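Local coordinates for bifunctional GH43-CE protein (Bacteroides eggerthii, PDB 6MLY), which probably hydrolyses xylan-type polysaccharides, joining a family 43 glycoside hydrolase to a carbohydrate esterase in one chain, at residues N61-W66 with V255-G260; F319-K322 with L328-V331. One frame throughout, in Å; residues are numbered along the deposited sequence.

Contact 1: residues N61-W66 with V255-G260; sequences NDLVNW and VDTPDG
Leu63 forms the whole apolar contact, one methyl to each partner. Its CD1 rests against CG2 of Thr257 at 3.9 Å, and its CD2 lies 4.2 Å from CG1 of Val255. The side chains of Leu63 and Thr257 cross at about a right angle, while those of Leu63 and Val255 run past each other in opposite directions. With CG of Leu63 beside the backbone N and anti to the carbonyl carbon (chi1 -72°), the fork points at the strand end. No hydrogen bond joins 61-66 to 255-260, so the join is purely van der Waals. Met35, Tyr42 and Phe263 also touch Leu63 and help to bury it.

Both segments fall in the glycoside hydrolase family 43 region, whose catalytic domain is a five-bladed beta-propeller. Residues 61-66 link strands 56-60 and 66-71 of one four-stranded antiparallel sheet. Residues 255-260 end strand 250-256 of another sheet and turn back toward strand 262-269. The contact therefore ties a loop of one sheet to the hairpin end of another.

Polar bonds shape each loop from within. Asp62 OD1 accepts from Val64 N at 2.8 Å and from Asn65 N at 2.6 Å; the bond from Val64 N makes an Asx turn, that from Asn65 N an Asx motif. Both donors reach OD1 from the same face of the carboxylate, Val64 N from well above its plane. These bonds hold the backbone around Leu63. Trp66 NE1 adds a weak bond to Leu63 O.

On the other side, a type I turn runs from Thr257 to Gly260, closed by Gly260 N to Thr257 O at 2.7 Å. Thr257 OG1 accepts from the backbone N of Arg261, while its methyl group faces Leu63.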
loop_
_atom_site.group_PDB
_atom_site.type_symbol
_atom_site.label_atom_id
_atom_site.label_comp_id
_atom_site.label_asym_id
_atom_site.label_seq_id
_atom_site.Cartn_x
_atom_site.Cartn_y
_atom_site.Cartn_z
ATOM N N ASN A 61 25.247 12.652 14.586
ATOM C CA ASN A 61 25.982 13.268 15.689
ATOM C C ASN A 61 25.477 12.736 17.040
ATOM O O ASN A 61 26.128 12.961 18.067
ATOM C CB ASN A 61 25.895 14.797 15.619
ATOM C CG ASN A 61 26.971 15.414 14.752
ATOM O OD1 ASN A 61 28.163 15.284 15.044
ATOM N ND2 ASN A 61 26.565 16.103 13.697
ATOM N N ASP A 62 24.335 12.030 17.037
ATOM C CA ASP A 62 23.634 11.656 18.270
ATOM C C ASP A 62 23.185 10.182 18.258
ATOM O O ASP A 62 22.588 9.731 19.232
ATOM C CB ASP A 62 22.449 12.601 18.515
ATOM C CG ASP A 62 21.473 12.761 17.353
ATOM O OD1 ASP A 62 21.502 11.924 16.426
ATOM O OD2 ASP A 62 20.678 13.724 17.387
ATOM N N LEU A 63 23.482 9.440 17.177
ATOM C CA LEU A 63 22.982 8.056 16.921
ATOM C C LEU A 63 21.470 8.030 16.639
ATOM O O LEU A 63 20.904 6.945 16.524
ATOM C CB LEU A 63 23.300 7.139 18.110
ATOM C CG LEU A 63 24.764 6.745 18.297
ATOM C CD1 LEU A 63 24.978 6.148 19.677
ATOM C CD2 LEU A 63 25.206 5.764 17.220
ATOM N N VAL A 64 20.829 9.200 16.507
ATOM C CA VAL A 64 19.358 9.302 16.443
ATOM C C VAL A 64 18.950 9.983 15.129
ATOM O O VAL A 64 18.145 9.450 14.375
ATOM C CB VAL A 64 18.794 10.058 17.662
ATOM C CG1 VAL A 64 17.277 10.137 17.635
ATOM C CG2 VAL A 64 19.257 9.450 18.974
ATOM N N ASN A 65 19.508 11.172 14.887
ATOM C CA ASN A 65 19.244 11.971 13.707
ATOM C C ASN A 65 20.325 11.696 12.655
ATOM O O ASN A 65 21.482 12.082 12.830
ATOM C CB ASN A 65 19.147 13.451 14.078
ATOM C CG ASN A 65 17.999 13.725 15.027
ATOM O OD1 ASN A 65 16.860 13.334 14.771
ATOM N ND2 ASN A 65 18.292 14.391 16.132
ATOM N N TRP A 66 19.916 11.027 11.571
ATOM C CA TRP A 66 20.784 10.574 10.493
ATOM C C TRP A 66 20.555 11.430 9.244
ATOM O O TRP A 66 19.533 12.103 9.130
ATOM C CB TRP A 66 20.527 9.089 10.215
ATOM C CG TRP A 66 20.939 8.207 11.353
ATOM C CD1 TRP A 66 20.168 7.788 12.400
ATOM C CD2 TRP A 66 22.250 7.651 11.575
ATOM N NE1 TRP A 66 20.906 7.008 13.252
ATOM C CE2 TRP A 66 22.184 6.905 12.771
ATOM C CE3 TRP A 66 23.463 7.710 10.879
ATOM C CZ2 TRP A 66 23.286 6.222 13.280
ATOM C CZ3 TRP A 66 24.553 7.040 11.387
ATOM C CH2 TRP A 66 24.464 6.308 12.572
ATOM N N VAL A 255 28.956 -0.080 18.693
ATOM C CA VAL A 255 29.399 1.301 18.588
ATOM C C VAL A 255 29.320 1.922 19.983
ATOM O O VAL A 255 28.384 1.655 20.730
ATOM C CB VAL A 255 28.574 2.124 17.584
ATOM C CG1 VAL A 255 27.085 2.076 17.896
ATOM C CG2 VAL A 255 29.063 3.563 17.523
ATOM N N ASP A 256 30.313 2.756 20.298
ATOM C CA ASP A 256 30.443 3.387 21.597
ATOM C C ASP A 256 30.182 4.886 21.431
ATOM O O ASP A 256 30.194 5.395 20.315
ATOM C CB ASP A 256 31.816 3.101 22.214
ATOM C CG ASP A 256 33.003 3.664 21.443
ATOM O OD1 ASP A 256 32.921 3.752 20.194
ATOM O OD2 ASP A 256 34.014 4.001 22.101
ATOM N N THR A 257 29.938 5.561 22.556
ATOM C CA THR A 257 29.781 7.007 22.610
ATOM C C THR A 257 31.026 7.605 23.258
ATOM O O THR A 257 31.674 6.941 24.060
ATOM C CB THR A 257 28.511 7.403 23.379
ATOM O OG1 THR A 257 28.649 6.975 24.736
ATOM C CG2 THR A 257 27.250 6.811 22.788
ATOM N N PRO A 258 31.387 8.874 22.958
ATOM C CA PRO A 258 32.552 9.508 23.578
ATOM C C PRO A 258 32.584 9.413 25.115
ATOM O O PRO A 258 33.667 9.348 25.694
ATOM C CB PRO A 258 32.482 10.979 23.125
ATOM C CG PRO A 258 31.115 11.143 22.477
ATOM C CD PRO A 258 30.713 9.763 22.002
ATOM N N ASP A 259 31.409 9.395 25.755
ATOM C CA ASP A 259 31.302 9.329 27.216
ATOM C C ASP A 259 31.294 7.868 27.693
ATOM O O ASP A 259 31.297 7.622 28.896
ATOM C CB ASP A 259 30.071 10.083 27.722
ATOM C CG ASP A 259 28.756 9.473 27.277
ATOM O OD1 ASP A 259 28.403 9.647 26.093
ATOM O OD2 ASP A 259 28.105 8.813 28.115
ATOM N N GLY A 260 31.263 6.913 26.757
ATOM C CA GLY A 260 31.606 5.517 27.038
ATOM C C GLY A 260 30.400 4.596 27.155
ATOM O O GLY A 260 30.548 3.454 27.588
#

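Contact 2: residues F319-K322 with L328-V331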
loop_
_atom_site.group_PDB
_atom_site.type_symbol
_atom_site.label_atom_id
_atom_site.label_comp_id
_atom_site.label_asym_id
_atom_site.label_seq_id
_atom_site.Cartn_x
_atom_site.Cartn_y
_atom_site.Cartn_z
ATOM N N PHE A 319 12.523 20.518 -7.751
ATOM C CA PHE A 319 13.263 20.372 -9.012
ATOM C C PHE A 319 13.753 21.743 -9.502
ATOM O O PHE A 319 13.867 21.983 -10.707
ATOM C CB PHE A 319 12.429 19.597 -10.035
ATOM C CG PHE A 319 12.234 18.143 -9.683
ATOM C CD1 PHE A 319 13.321 17.291 -9.565
ATOM C CD2 PHE A 319 10.969 17.623 -9.459
ATOM C CE1 PHE A 319 13.147 15.956 -9.232
ATOM C CE2 PHE A 319 10.795 16.286 -9.129
ATOM C CZ PHE A 319 11.884 15.456 -9.020
ATOM N N ASN A 320 14.075 22.612 -8.534
ATOM C CA ASN A 320 14.717 23.902 -8.747
ATOM C C ASN A 320 16.145 23.817 -8.221
ATOM O O ASN A 320 16.356 23.344 -7.105
ATOM C CB ASN A 320 14.029 25.042 -7.992
ATOM C CG ASN A 320 13.239 25.979 -8.876
ATOM O OD1 ASN A 320 13.683 26.346 -9.964
ATOM N ND2 ASN A 320 12.088 26.399 -8.386
ATOM N N ARG A 321 17.091 24.317 -9.020
ATOM C CA ARG A 321 18.499 24.220 -8.731
ATOM C C ARG A 321 19.124 25.614 -8.844
ATOM O O ARG A 321 18.916 26.309 -9.838
ATOM C CB ARG A 321 19.151 23.212 -9.683
ATOM C CG ARG A 321 18.585 21.800 -9.589
ATOM C CD ARG A 321 18.717 21.177 -8.206
ATOM N NE ARG A 321 18.277 19.786 -8.175
ATOM C CZ ARG A 321 17.067 19.368 -7.804
ATOM N NH1 ARG A 321 16.174 20.225 -7.337
ATOM N NH2 ARG A 321 16.753 18.088 -7.907
ATOM N N LYS A 322 19.860 26.004 -7.792
ATOM C CA LYS A 322 20.746 27.172 -7.784
ATOM C C LYS A 322 22.020 26.827 -8.572
ATOM O O LYS A 322 22.163 25.710 -9.072
ATOM C CB LYS A 322 21.080 27.577 -6.342
ATOM C CG LYS A 322 22.012 26.626 -5.591
ATOM C CD LYS A 322 23.207 27.297 -4.927
ATOM C CE LYS A 322 24.260 26.307 -4.464
ATOM N NZ LYS A 322 25.568 26.957 -4.207
ATOM N N LEU A 328 20.660 15.902 -8.379
ATOM C CA LEU A 328 19.702 15.050 -7.677
ATOM C C LEU A 328 20.143 14.864 -6.227
ATOM O O LEU A 328 21.137 14.189 -5.961
ATOM C CB LEU A 328 19.597 13.700 -8.395
ATOM C CG LEU A 328 18.846 13.717 -9.727
ATOM C CD1 LEU A 328 19.177 12.485 -10.556
ATOM C CD2 LEU A 328 17.338 13.826 -9.517
ATOM N N PRO A 329 19.410 15.443 -5.246
ATOM C CA PRO A 329 19.670 15.186 -3.830
ATOM C C PRO A 329 19.977 13.709 -3.541
ATOM O O PRO A 329 19.469 12.815 -4.218
ATOM C CB PRO A 329 18.349 15.612 -3.168
ATOM C CG PRO A 329 17.835 16.736 -4.044
ATOM C CD PRO A 329 18.289 16.380 -5.447
ATOM N N LEU A 330 20.787 13.463 -2.513
ATOM C CA LEU A 330 21.282 12.114 -2.231
ATOM C C LEU A 330 20.105 11.166 -1.952
ATOM O O LEU A 330 20.203 9.962 -2.204
ATOM C CB LEU A 330 22.255 12.177 -1.048
ATOM C CG LEU A 330 23.534 12.970 -1.307
ATOM C CD1 LEU A 330 24.138 13.460 -0.002
ATOM C CD2 LEU A 330 24.542 12.143 -2.094
ATOM N N VAL A 331 18.995 11.726 -1.452
ATOM C CA VAL A 331 17.778 10.958 -1.127
ATOM C C VAL A 331 17.309 10.161 -2.354
ATOM O O VAL A 331 16.621 9.141 -2.194
ATOM C CB VAL A 331 16.648 11.861 -0.594
ATOM C CG1 VAL A 331 17.018 12.544 0.714
ATOM C CG2 VAL A 331 16.206 12.884 -1.628
#
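Arg321 reaches across to Pro329 with the end of its guanidinium. NH2 lies 3.4 Å from CD of Pro329, and CZ is 4.0 Å from the same carbon. The proline CG sits over one face of the guanidinium. Leu328 is met through its backbone, with CA 4.2 Å from Arg321 NH2.

The arginine chain does not run straight. CG stands beside the backbone N (chi1 -60°). The chain is bent at chi2 (-59°), and the guanidinium is turned so that NH1 reaches the carbonyl O of the preceding Asn320, at 3.1 Å. This oxygen lies almost in the guanidinium plane, although NH1 stands well above the carbonyl plane. NH1 also makes a salt bridge to Asp317, and NE bonds to the carbonyl O of Ala327, next to Leu328. Together these bonds fix the rotation of the flat group against the proline.

The arrangement pins together two parts of the irregular connection that leads into strand 333-335, within the concanavalin A-like region. Replacing Arg321 by alanine would probably leave Asp317 without this charged mate and open one side of the proline ring.

No hydrogen bond links 319-322 directly to 328-331. The polar anchoring comes from Asp317, Asn320 O and Ala327 O, so the contact with Pro329 itself is van der Waals packing, and the salt bridge to Asp317 probably helps to keep the charge in place.

How the contacts relate
Contacts 1 and 2 follow one another along the chain, the first closing before the second opens. Their centres are 29 Å apart. The nearest atoms are about 9 Å apart, so they do not touch. Contact 1 belongs to the family 43 region, contact 2 to the start of the concanavalin A-like region. A link between the regions comes from Tyr71 of strand 66-71, into which 61-66 leads: its hydroxyl bonds to the carbonyl O of Leu330 in contact 2. Both contacts lie away from Asp143, predicted to tune and orient the catalytic acid, and from the sodium site in the esterase region. The predicted proton donor, Glu200, is not modelled, so its place cannot be given.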